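Local coordinates for cobalamin (Vitamin B12) biosynthesis CbiX protein (Marinobacter aquaeolei, PDB 3LYH) that probably acts as a metal-binding lyase of the CbiX family, a branch of the chelatase clan linked to cobalamin biosynthesis, at residues B[47-50]-B[51-54]; B[118-121]-B[122-125]. All coordinates share one frame; numbering follows the deposited sequence.

Interaction 1 (B[47-50]-B[51-54]); sequences EPSL and DTIV
Glu47 reaches over the start of helix 50-59 and meets Thr52 with its carboxylate: Thr52 OG1 donates to Glu47 OE1 at 2.9 Å, on its syn lone pair. The bend at chi2 (-66°) carries the carboxylate forward, past Ser49 to Thr52, and the same OE1 takes a second, weak bond from Ser49 N. Two donors thus grip one oxygen.

Pro48, preceded by a cis peptide bond, presents its ring to the helix. Its CG lies 3.6 Å from Ile53 CD1, while its CB stands near the methyl CG2 of Thr52, so the ring bridges two residues of the first turn.

Ser49 is the N-cap. Here chi1 at 63° swings OG in towards the helix, where it accepts from Thr52 N at 3.1 Å with an N-H...O angle of 158°. Its carbonyl O takes Ile53 N, the first of the helical bonds.

Leu50 sends its side chain into the core against Ile9, Leu11, Met85 and Leu89, and its O accepts from Val54 N at 2.9 Å. In the conformer given, Asp51 directs its carboxylate to helix 78-93, where OD2 meets Arg88 in a salt bridge and His93 in a hydrogen bond.

Serine N-cap, Thr52 N-H and the first i to i+4 bonds make up a classic capped helix N-terminus, here on a helix following strand 38-42 of the parallel sheet.

Interaction 2 (B[118-121]-B[122-125]); sequences KEEL and ERSE
The Arg123 guanidinium and the Glu120 carboxylate are the two flat groups that meet, their planes 74° apart. Glu119 O lies over one face of the guanidinium, 4.0 Å from Arg123 NH1, and the Glu120 carboxylate approaches obliquely. Both carboxylate oxygens lie near Arg123 NH2, Glu120 OE2 the nearer in a salt bridge of 3.0 Å, but the two groups are not coplanar. Both side chains run side by side in the same direction, one turn apart on the helix. Glu120 gets there by a bend at chi2 (-70°), which swings its carboxylate round towards the following turn.

Glu120 is buried in the dimer, and its other oxygen, OE1, forms a salt bridge with Arg98 of the second subunit. The carboxylate therefore lies between two arginines, which would probably favour its charged form. An alanine here is likely to leave both Arg123 and Arg98 of the second subunit without their carboxylate mate and to open a gap beside Ala100 of that subunit.

On another side of the helix, Leu121 and Glu125 make a mixed apolar-polar contact: Leu121 CD1 lies 3.2 Å from Glu125 OE2 and 3.4 Å from its CD, so a methyl group rests against the carboxylate, whose polar partner is His6 of the second subunit. Four successive i to i+4 backbone bonds carry the turn, ending with Glu125 N to Leu121 O at 2.7 Å.

This last stretch of helix 107-125 projects beyond its own sheet: Ser124 OG bonds to Thr66 and Arg98 of the second subunit, Glu119 to Arg108 and Asn106 of that subunit, and Leu121 packs on its His6, joining the helix to that subunit's strands 6-12, 64-69 and 96-99 and the start of its helix 107-125.

How the interactions relate
Both interactions are local, within one continuous run of chain, and they share no helix; their centres are 39 Å apart, on opposite sides of the chain's centre. Interaction 1 is partly buried at the start of a helix, where a polar cap on one side is matched by apolar packing on the parallel sheet and helix 78-93 of the same chain. Interaction 2 lies at the far end of the last helix, on the surface of its own chain, and is rich in charge. Its polar side chains look largely to the second subunit, whereas no other chain of the assembly touches the segments of interaction 1.

Interaction 1 (B[47-50]-B[51-54])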
# COMPACT_ATOMS: atom_id res chain seq x y z
N GLU B 47 18.55 0.91 5.44
CA GLU B 47 18.73 2.08 6.32
C GLU B 47 17.95 3.24 5.71
O GLU B 47 17.76 3.31 4.49
CB GLU B 47 20.21 2.45 6.58
CG GLU B 47 20.99 1.59 7.66
CD GLU B 47 20.51 1.69 9.16
OE1 GLU B 47 20.36 2.82 9.75
OE2 GLU B 47 20.35 0.60 9.78
N PRO B 48 17.47 4.15 6.56
CA PRO B 48 17.67 4.18 8.00
C PRO B 48 16.66 3.33 8.76
O PRO B 48 15.49 3.21 8.37
CB PRO B 48 17.51 5.66 8.36
CG PRO B 48 16.55 6.14 7.35
CD PRO B 48 16.65 5.29 6.12
N SER B 49 17.14 2.73 9.85
CA SER B 49 16.33 1.95 10.75
C SER B 49 15.53 2.92 11.62
O SER B 49 15.81 4.13 11.64
CB SER B 49 17.21 1.10 11.68
OG SER B 49 18.02 1.94 12.49
N LEU B 50 14.57 2.37 12.35
CA LEU B 50 13.83 3.16 13.36
C LEU B 50 14.75 3.72 14.46
O LEU B 50 14.58 4.87 14.90
CB LEU B 50 12.70 2.30 13.94
CG LEU B 50 11.45 2.88 14.58
CD1 LEU B 50 10.69 3.71 13.58
CD2 LEU B 50 10.58 1.73 15.03
N ASP B 51 15.72 2.92 14.90
CA ASP B 51 16.65 3.40 15.89
C ASP B 51 17.43 4.61 15.38
O ASP B 51 17.60 5.56 16.12
CB ASP B 51 17.62 2.30 16.37
CG ASP B 51 18.07 2.54 17.79
OD1 ASP B 51 19.11 3.19 17.99
OD2 ASP B 51 17.36 2.09 18.71
N THR B 52 17.86 4.58 14.11
CA THR B 52 18.63 5.67 13.52
C THR B 52 17.84 6.95 13.43
O THR B 52 18.35 8.02 13.74
CB THR B 52 19.19 5.29 12.12
OG1 THR B 52 20.19 4.29 12.29
CG2 THR B 52 19.78 6.50 11.41
N ILE B 53 16.57 6.85 13.03
CA ILE B 53 15.72 8.03 12.98
C ILE B 53 15.43 8.57 14.39
O ILE B 53 15.42 9.80 14.62
CB ILE B 53 14.42 7.74 12.19
CG1 ILE B 53 14.73 7.39 10.74
CG2 ILE B 53 13.46 8.97 12.24
CD1 ILE B 53 15.54 8.44 9.96
N VAL B 54 15.16 7.67 15.33
CA VAL B 54 14.86 8.13 16.69
C VAL B 54 16.10 8.76 17.30
O VAL B 54 16.03 9.84 17.87
CB VAL B 54 14.28 7.00 17.59
CG1 VAL B 54 14.24 7.47 19.03
CG2 VAL B 54 12.89 6.56 17.09

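Interaction 2 (B[118-121]-B[122-125])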
# COMPACT_ATOMS: atom_id res chain seq x y z
N LYS B 118 -9.77 5.24 -11.95
CA LYS B 118 -10.35 6.12 -12.98
C LYS B 118 -9.34 6.53 -14.07
O LYS B 118 -9.68 6.54 -15.24
CB LYS B 118 -11.00 7.35 -12.36
CG LYS B 118 -12.26 7.03 -11.56
CD LYS B 118 -12.74 8.16 -10.59
CE LYS B 118 -13.28 9.42 -11.30
NZ LYS B 118 -13.89 10.46 -10.35
N GLU B 119 -8.11 6.89 -13.66
CA GLU B 119 -7.06 7.21 -14.62
C GLU B 119 -6.77 5.99 -15.50
O GLU B 119 -6.65 6.14 -16.71
CB GLU B 119 -5.76 7.65 -13.96
CG GLU B 119 -5.78 8.92 -13.18
CD GLU B 119 -4.45 9.19 -12.42
OE1 GLU B 119 -3.53 8.33 -12.34
OE2 GLU B 119 -4.35 10.32 -11.88
N GLU B 120 -6.71 4.80 -14.90
CA GLU B 120 -6.40 3.60 -15.68
C GLU B 120 -7.52 3.20 -16.62
O GLU B 120 -7.29 2.72 -17.71
CB GLU B 120 -6.00 2.43 -14.75
CG GLU B 120 -4.75 2.70 -13.94
CD GLU B 120 -3.44 2.72 -14.75
OE1 GLU B 120 -3.46 2.51 -15.97
OE2 GLU B 120 -2.38 2.98 -14.15
N LEU B 121 -8.75 3.39 -16.17
CA LEU B 121 -9.90 3.09 -16.97
C LEU B 121 -9.92 4.00 -18.18
O LEU B 121 -10.11 3.52 -19.30
CB LEU B 121 -11.18 3.21 -16.17
CG LEU B 121 -12.52 2.78 -16.74
CD1 LEU B 121 -12.60 1.28 -16.97
CD2 LEU B 121 -13.62 3.23 -15.77
N GLU B 122 -9.69 5.29 -17.98
CA GLU B 122 -9.60 6.24 -19.10
C GLU B 122 -8.54 5.83 -20.09
O GLU B 122 -8.80 5.83 -21.30
CB GLU B 122 -9.28 7.65 -18.56
CG GLU B 122 -9.21 8.76 -19.62
CD GLU B 122 -10.55 9.09 -20.28
OE1 GLU B 122 -11.64 8.59 -19.88
OE2 GLU B 122 -10.51 9.89 -21.24
N ARG B 123 -7.38 5.46 -19.58
CA ARG B 123 -6.24 4.98 -20.39
C ARG B 123 -6.61 3.76 -21.23
O ARG B 123 -6.28 3.72 -22.42
CB ARG B 123 -5.05 4.70 -19.48
CG ARG B 123 -3.79 4.10 -20.12
CD ARG B 123 -2.49 4.84 -19.67
NE ARG B 123 -2.10 4.66 -18.25
CZ ARG B 123 -2.22 5.56 -17.26
NH1 ARG B 123 -2.76 6.77 -17.43
NH2 ARG B 123 -1.79 5.24 -16.04
N SER B 124 -7.32 2.81 -20.63
CA SER B 124 -7.74 1.59 -21.34
C SER B 124 -8.94 1.80 -22.28
O SER B 124 -8.98 1.20 -23.36
CB SER B 124 -8.08 0.48 -20.35
OG SER B 124 -6.97 0.12 -19.55
N GLU B 125 -9.93 2.59 -21.85
CA GLU B 125 -11.22 2.73 -22.57
C GLU B 125 -11.28 3.90 -23.55
O GLU B 125 -12.19 3.94 -24.38
CB GLU B 125 -12.39 2.82 -21.57
CG GLU B 125 -12.61 1.53 -20.76
CD GLU B 125 -13.96 1.45 -20.05
OE1 GLU B 125 -14.65 2.50 -19.95
OE2 GLU B 125 -14.31 0.35 -19.55